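Local atomic coordinates of succinate-semialdehyde dehydrogenase (Synechococcus sp., PDB entry 4ITA), a protein that probably oxidises succinic semialdehyde to succinate, as an aldehyde dehydrogenase that binds NADPH in its cofactor pocket. Residues M130-P135 / H157-V161; I70-M75 / N160-C164. All coordinates share one frame; numbering follows the deposited sequence.

The two contacts illustrate how a cofactor pocket is tied to the helices behind it. Interaction 1 joins the loops that follow strands 115-129 and 152-156, and it touches NADPH directly; interaction 2 lies one layer further out, where helix 64-75 meets the start of helix 162-175. Their centres are about 8 Å apart, and both use Asn160 and Val161. Trp132 of the pocket lies against Asn160, whose side chain is about 5 Å from NADPH at the nearest atoms. Pro135 CB rests 3.8 Å from Cys164 SG, while Pro135 CG is likewise 3.8 Å from Met71 CG. Through Pro135, the cofactor loop 130-135 thus packs directly on both helices of interaction 2.

Interaction 1 (M130-P135 / H157-V161); sequences MPWNFP and HASNV. With NDP (NADPH dihydro-nicotinamide-adenine-dinucleotide phosphate), chain C.
A single direct hydrogen bond joins the two loops: His157 NE2 donates to Pro135 O at 2.8 Å, nearly straight at 176°, lying in the imidazole plane and meeting a lone pair of the carbonyl. At the other ring nitrogen, ND1 accepts the backbone N-H of Ala158, so both nitrogens are engaged and the ring's rotation is fixed. Pro131 O sits at the ring edge, 3.1 Å from His157 CE1. The imidazole is held between Met130 CB, off-centre over one face in a CH-pi contact, and Val161 CG2, centred over the opposite face. An alanine here would probably open a gap between them and leave Pro135 O without its donor.

Among the nonpolar contacts, Trp132 CB packs against Ala158 CB and, at 3.7 Å, against Val161 CG1. The Trp132 indole and the Asn160 amide stand almost perpendicular, 88° apart: ND2 lies over one indole face, 3.3 Å from Trp132 CG, while OD1 is nearer CD1. With chi1 at 50°, Trp132 CG sits between its backbone N and carbonyl carbon, which turns the indole toward that amide.

Both loops also grip NADPH. Met130 O accepts a bond from O3B of the adenine-side ribose; Ser159 binds the 2'-phosphate through its N-H to O3X and its OG to O1X. Such loops at the C-terminal ends of parallel strands form the cofactor site of the Rossmann-like aldehyde dehydrogenase domain.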
loop_
_atom_site.group_PDB
_atom_site.type_symbol
_atom_site.label_atom_id
_atom_site.label_comp_id
_atom_site.label_asym_id
_atom_site.label_seq_id
_atom_site.Cartn_x
_atom_site.Cartn_y
_atom_site.Cartn_z
ATOM N N MET A 130 0.483 16.297 -7.218
ATOM C CA MET A 130 1.356 17.044 -6.308
ATOM C C MET A 130 0.808 18.429 -5.964
ATOM O O MET A 130 0.026 18.996 -6.719
ATOM C CB MET A 130 2.760 17.163 -6.911
ATOM C CG MET A 130 3.501 15.823 -6.980
ATOM S SD MET A 130 4.025 15.123 -5.375
ATOM C CE MET A 130 3.524 13.409 -5.556
ATOM N N PRO A 131 1.218 18.980 -4.809
ATOM C CA PRO A 131 0.713 20.277 -4.350
ATOM C C PRO A 131 1.670 21.443 -4.616
ATOM O O PRO A 131 2.851 21.239 -4.913
ATOM C CB PRO A 131 0.582 20.059 -2.845
ATOM C CG PRO A 131 1.776 19.236 -2.537
ATOM C CD PRO A 131 1.950 18.286 -3.731
ATOM N N TRP A 132 1.165 22.668 -4.481
ATOM C CA TRP A 132 1.976 23.838 -4.772
ATOM C C TRP A 132 2.989 24.188 -3.680
ATOM O O TRP A 132 3.848 25.023 -3.914
ATOM C CB TRP A 132 1.099 25.063 -5.092
ATOM C CG TRP A 132 0.013 25.313 -4.081
ATOM C CD1 TRP A 132 -1.319 25.059 -4.241
ATOM C CD2 TRP A 132 0.160 25.856 -2.755
ATOM N NE1 TRP A 132 -2.008 25.410 -3.110
ATOM C CE2 TRP A 132 -1.126 25.893 -2.182
ATOM C CE3 TRP A 132 1.246 26.320 -2.009
ATOM C CZ2 TRP A 132 -1.353 26.369 -0.886
ATOM C CZ3 TRP A 132 1.018 26.781 -0.710
ATOM C CH2 TRP A 132 -0.271 26.802 -0.168
ATOM N N ASN A 133 2.902 23.587 -2.493
ATOM C CA ASN A 133 3.698 24.127 -1.381
ATOM C C ASN A 133 5.201 23.876 -1.457
ATOM O O ASN A 133 5.989 24.713 -1.021
ATOM C CB ASN A 133 3.107 23.783 -0.005
ATOM C CG ASN A 133 3.250 22.329 0.361
ATOM O OD1 ASN A 133 3.260 21.444 -0.498
ATOM N ND2 ASN A 133 3.358 22.067 1.660
ATOM N N PHE A 134 5.595 22.739 -2.023
ATOM C CA PHE A 134 7.004 22.473 -2.306
ATOM C C PHE A 134 7.034 21.972 -3.735
ATOM O O PHE A 134 7.143 20.769 -3.984
ATOM C CB PHE A 134 7.598 21.444 -1.338
ATOM C CG PHE A 134 7.698 21.937 0.082
ATOM C CD1 PHE A 134 6.707 21.643 1.005
ATOM C CD2 PHE A 134 8.782 22.695 0.488
ATOM C CE1 PHE A 134 6.799 22.099 2.320
ATOM C CE2 PHE A 134 8.882 23.156 1.803
ATOM C CZ PHE A 134 7.885 22.857 2.714
ATOM N N PRO A 135 6.907 22.901 -4.689
ATOM C CA PRO A 135 6.584 22.526 -6.069
ATOM C C PRO A 135 7.710 21.816 -6.814
ATOM O O PRO A 135 7.433 21.187 -7.835
ATOM C CB PRO A 135 6.239 23.869 -6.723
ATOM C CG PRO A 135 7.038 24.875 -5.942
ATOM C CD PRO A 135 7.062 24.360 -4.524
ATOM N N HIS A 157 0.451 18.373 -11.569
ATOM C CA HIS A 157 0.845 19.320 -10.541
ATOM C C HIS A 157 -0.336 20.231 -10.226
ATOM O O HIS A 157 -1.360 20.221 -10.915
ATOM C CB HIS A 157 2.065 20.134 -10.999
ATOM C CG HIS A 157 3.042 20.431 -9.904
ATOM N ND1 HIS A 157 2.659 20.590 -8.589
ATOM C CD2 HIS A 157 4.387 20.590 -9.931
ATOM C CE1 HIS A 157 3.729 20.833 -7.850
ATOM N NE2 HIS A 157 4.789 20.842 -8.640
ATOM N N ALA A 158 -0.185 21.028 -9.178
ATOM C CA ALA A 158 -1.213 21.984 -8.800
ATOM C C ALA A 158 -1.410 22.994 -9.929
ATOM O O ALA A 158 -0.460 23.346 -10.636
ATOM C CB ALA A 158 -0.804 22.683 -7.524
ATOM N N SER A 159 -2.639 23.478 -10.082
ATOM C CA SER A 159 -2.979 24.340 -11.210
ATOM C C SER A 159 -2.345 25.723 -11.158
ATOM O O SER A 159 -2.328 26.435 -12.168
ATOM C CB SER A 159 -4.497 24.464 -11.339
ATOM O OG SER A 159 -5.058 23.277 -11.855
ATOM N N ASN A 160 -1.832 26.100 -9.992
ATOM C CA ASN A 160 -1.187 27.395 -9.815
ATOM C C ASN A 160 0.336 27.352 -9.928
ATOM O O ASN A 160 0.995 28.376 -9.794
ATOM C CB ASN A 160 -1.589 28.011 -8.475
ATOM C CG ASN A 160 -1.190 27.146 -7.296
ATOM O OD1 ASN A 160 -1.261 25.921 -7.361
ATOM N ND2 ASN A 160 -0.769 27.782 -6.205
ATOM N N VAL A 161 0.903 26.177 -10.191
ATOM C CA VAL A 161 2.347 26.113 -10.459
ATOM C C VAL A 161 2.716 25.489 -11.819
ATOM O O VAL A 161 3.609 24.634 -11.897
ATOM C CB VAL A 161 3.142 25.452 -9.287
ATOM C CG1 VAL A 161 3.056 26.309 -8.038
ATOM C CG2 VAL A 161 2.642 24.041 -8.997
HETATM P PA NDP C . -5.107 20.159 -2.596
HETATM O O1A NDP C . -5.430 18.775 -2.114
HETATM O O2A NDP C . -6.215 21.148 -2.830
HETATM O O5B NDP C . -4.289 20.037 -3.966
HETATM C C5B NDP C . -3.173 19.151 -4.111
HETATM C C4B NDP C . -3.155 18.527 -5.504
HETATM O O4B NDP C . -4.309 17.694 -5.651
HETATM C C3B NDP C . -3.252 19.548 -6.631
HETATM O O3B NDP C . -2.551 19.040 -7.774
HETATM C C2B NDP C . -4.738 19.581 -6.928
HETATM O O2B NDP C . -5.047 20.009 -8.248
HETATM C C1B NDP C . -5.054 18.117 -6.796
HETATM N N9A NDP C . -6.460 17.803 -6.501
HETATM C C8A NDP C . -7.320 18.469 -5.704
HETATM N N7A NDP C . -8.513 17.829 -5.669
HETATM C C5A NDP C . -8.405 16.730 -6.432
HETATM C C6A NDP C . -9.273 15.613 -6.836
HETATM N N6A NDP C . -10.540 15.546 -6.383
HETATM N N1A NDP C . -8.749 14.682 -7.657
HETATM C C2A NDP C . -7.488 14.737 -8.107
HETATM N N3A NDP C . -6.641 15.726 -7.788
HETATM C C4A NDP C . -7.048 16.719 -6.972
HETATM O O3 NDP C . -4.008 20.688 -1.521
HETATM P PN NDP C . -3.660 22.150 -0.904
HETATM O O1N NDP C . -4.913 22.939 -0.594
HETATM O O2N NDP C . -2.573 22.744 -1.757
HETATM O O5D NDP C . -3.008 21.726 0.505
HETATM C C5D NDP C . -1.779 21.013 0.546
HETATM C C4D NDP C . -1.914 19.815 1.468
HETATM O O4D NDP C . -0.853 18.883 1.211
HETATM C C3D NDP C . -1.802 20.179 2.935
HETATM O O3D NDP C . -2.781 19.464 3.697
HETATM C C2D NDP C . -0.383 19.747 3.248
HETATM O O2D NDP C . -0.222 19.526 4.650
HETATM C C1D NDP C . -0.266 18.466 2.447
HETATM N N1N NDP C . 1.147 18.102 2.282
HETATM C C2N NDP C . 1.553 16.841 2.509
HETATM C C3N NDP C . 2.889 16.584 2.815
HETATM C C7N NDP C . 3.385 15.187 3.042
HETATM O O7N NDP C . 4.432 14.845 2.496
HETATM N N7N NDP C . 2.697 14.359 3.824
HETATM C C4N NDP C . 3.886 17.710 2.941
HETATM C C5N NDP C . 3.410 18.873 2.202
HETATM C C6N NDP C . 2.058 19.022 1.904
HETATM P P2B NDP C . -5.561 21.500 -8.552
HETATM O O1X NDP C . -5.766 21.462 -10.039
HETATM O O2X NDP C . -6.849 21.682 -7.783
HETATM O O3X NDP C . -4.487 22.461 -8.142
#

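Interaction 2 (I70-M75 / N160-C164)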
loop_
_atom_site.group_PDB
_atom_site.type_symbol
_atom_site.label_atom_id
_atom_site.label_comp_id
_atom_site.label_asym_id
_atom_site.label_seq_id
_atom_site.Cartn_x
_atom_site.Cartn_y
_atom_site.Cartn_z
ATOM N N ILE A 70 11.286 30.946 -10.103
ATOM C CA ILE A 70 10.027 30.446 -10.647
ATOM C C ILE A 70 9.090 30.085 -9.497
ATOM O O ILE A 70 7.916 30.466 -9.511
ATOM C CB ILE A 70 10.221 29.215 -11.557
ATOM C CG1 ILE A 70 11.185 29.528 -12.706
ATOM C CG2 ILE A 70 8.882 28.750 -12.111
ATOM C CD1 ILE A 70 11.545 28.298 -13.525
ATOM N N MET A 71 9.616 29.363 -8.505
ATOM C CA MET A 71 8.829 28.960 -7.333
ATOM C C MET A 71 8.256 30.175 -6.613
ATOM O O MET A 71 7.059 30.240 -6.324
ATOM C CB MET A 71 9.669 28.131 -6.350
ATOM C CG MET A 71 10.212 26.800 -6.896
ATOM S SD MET A 71 11.071 25.783 -5.650
ATOM C CE MET A 71 12.669 25.534 -6.451
ATOM N N THR A 72 9.117 31.138 -6.306
ATOM C CA THR A 72 8.696 32.348 -5.604
ATOM C C THR A 72 7.643 33.128 -6.382
ATOM O O THR A 72 6.650 33.577 -5.813
ATOM C CB THR A 72 9.912 33.236 -5.306
ATOM O OG1 THR A 72 10.805 32.519 -4.446
ATOM C CG2 THR A 72 9.493 34.540 -4.635
ATOM N N THR A 73 7.847 33.275 -7.686
ATOM C CA THR A 73 6.899 33.999 -8.515
ATOM C C THR A 73 5.521 33.345 -8.501
ATOM O O THR A 73 4.502 34.027 -8.401
ATOM C CB THR A 73 7.396 34.081 -9.965
ATOM O OG1 THR A 73 8.625 34.815 -9.994
ATOM C CG2 THR A 73 6.371 34.761 -10.865
ATOM N N GLU A 74 5.484 32.020 -8.605
ATOM C CA GLU A 74 4.203 31.329 -8.706
ATOM C C GLU A 74 3.481 31.130 -7.380
ATOM O O GLU A 74 2.258 31.223 -7.330
ATOM C CB GLU A 74 4.352 29.977 -9.412
ATOM C CG GLU A 74 4.766 30.085 -10.871
ATOM C CD GLU A 74 4.454 28.831 -11.660
ATOM O OE1 GLU A 74 4.970 27.749 -11.292
ATOM O OE2 GLU A 74 3.692 28.938 -12.647
ATOM N N MET A 75 4.219 30.839 -6.309
ATOM C CA MET A 75 3.552 30.446 -5.071
ATOM C C MET A 75 4.021 31.151 -3.798
ATOM O O MET A 75 3.543 30.839 -2.710
ATOM C CB MET A 75 3.507 28.919 -4.926
ATOM C CG MET A 75 4.846 28.202 -5.105
ATOM S SD MET A 75 6.062 28.471 -3.766
ATOM C CE MET A 75 5.146 27.818 -2.349
ATOM N N ASN A 160 -1.832 26.100 -9.992
ATOM C CA ASN A 160 -1.187 27.395 -9.815
ATOM C C ASN A 160 0.336 27.352 -9.928
ATOM O O ASN A 160 0.995 28.376 -9.794
ATOM C CB ASN A 160 -1.589 28.011 -8.475
ATOM C CG ASN A 160 -1.190 27.146 -7.296
ATOM O OD1 ASN A 160 -1.261 25.921 -7.361
ATOM N ND2 ASN A 160 -0.769 27.782 -6.205
ATOM N N VAL A 161 0.903 26.177 -10.191
ATOM C CA VAL A 161 2.347 26.113 -10.459
ATOM C C VAL A 161 2.716 25.489 -11.819
ATOM O O VAL A 161 3.609 24.634 -11.897
ATOM C CB VAL A 161 3.142 25.452 -9.287
ATOM C CG1 VAL A 161 3.056 26.309 -8.038
ATOM C CG2 VAL A 161 2.642 24.041 -8.997
ATOM N N PRO A 162 2.058 25.939 -12.905
ATOM C CA PRO A 162 2.365 25.348 -14.213
ATOM C C PRO A 162 3.813 25.569 -14.655
ATOM O O PRO A 162 4.392 24.671 -15.264
ATOM C CB PRO A 162 1.380 26.060 -15.158
ATOM C CG PRO A 162 1.094 27.354 -14.494
ATOM C CD PRO A 162 1.089 27.045 -13.029
ATOM N N GLN A 163 4.400 26.726 -14.368
ATOM C CA GLN A 163 5.792 26.934 -14.762
ATOM C C GLN A 163 6.753 26.024 -14.004
ATOM O O GLN A 163 7.728 25.538 -14.577
ATOM C CB GLN A 163 6.206 28.399 -14.624
ATOM C CG GLN A 163 5.434 29.335 -15.538
ATOM C CD GLN A 163 5.971 30.748 -15.480
ATOM O OE1 GLN A 163 7.169 30.976 -15.664
ATOM N NE2 GLN A 163 5.091 31.704 -15.209
ATOM N N CYS A 164 6.481 25.777 -12.727
ATOM C CA CYS A 164 7.285 24.816 -11.977
ATOM C C CYS A 164 7.160 23.427 -12.584
ATOM O O CYS A 164 8.155 22.733 -12.782
ATOM C CB CYS A 164 6.871 24.768 -10.502
ATOM S SG CYS A 164 7.271 26.250 -9.547
HETATM O O HOH W 1 0.587 31.004 -9.613
HETATM O O HOH W 2 -0.020 30.471 -6.102
#
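At the N-terminus of helix 162-175, in the cofactor-binding, Rossmann-like part of the fold, Glu74 of helix 64-75 accepts two backbone N-H groups of the first turn; Val161 holds the N-cap position. Cys164 N binds Glu74 OE1 and Gln163 N binds Glu74 OE2, each at 2.9 Å. The bonds bend moderately, 152° and 155°. OE2 is met on its syn side, somewhat out of the carboxylate plane, whereas OE1 is approached from above that plane. Extended beyond CG (chi2 -160°), the Glu74 chain carries its acid group to these amides, and the positive end of the helix dipole would be expected to favour the charged form. Thr7 OG1, in the short strand 6-8, bonds both Glu74 OE2 and Gln163 NE2, adding a further hold on the acid.

Nonpolar groups close the interface beside the carboxylate. Ile70 CG2 lies 3.7 Å from Gln163 CB and also meets Cys164 SG, which Met71 CG approaches to 4.0 Å. Met75 CG rests 3.9 Å from Val161 CG1.

Two waters complete the junction with Asn160. One lies within hydrogen-bonding distance of both Glu74 O and Asn160 O; the other donates to Glu74 O and accepts from the side-chain amide, with its oxygen 2.8 Å from Asn160 ND2.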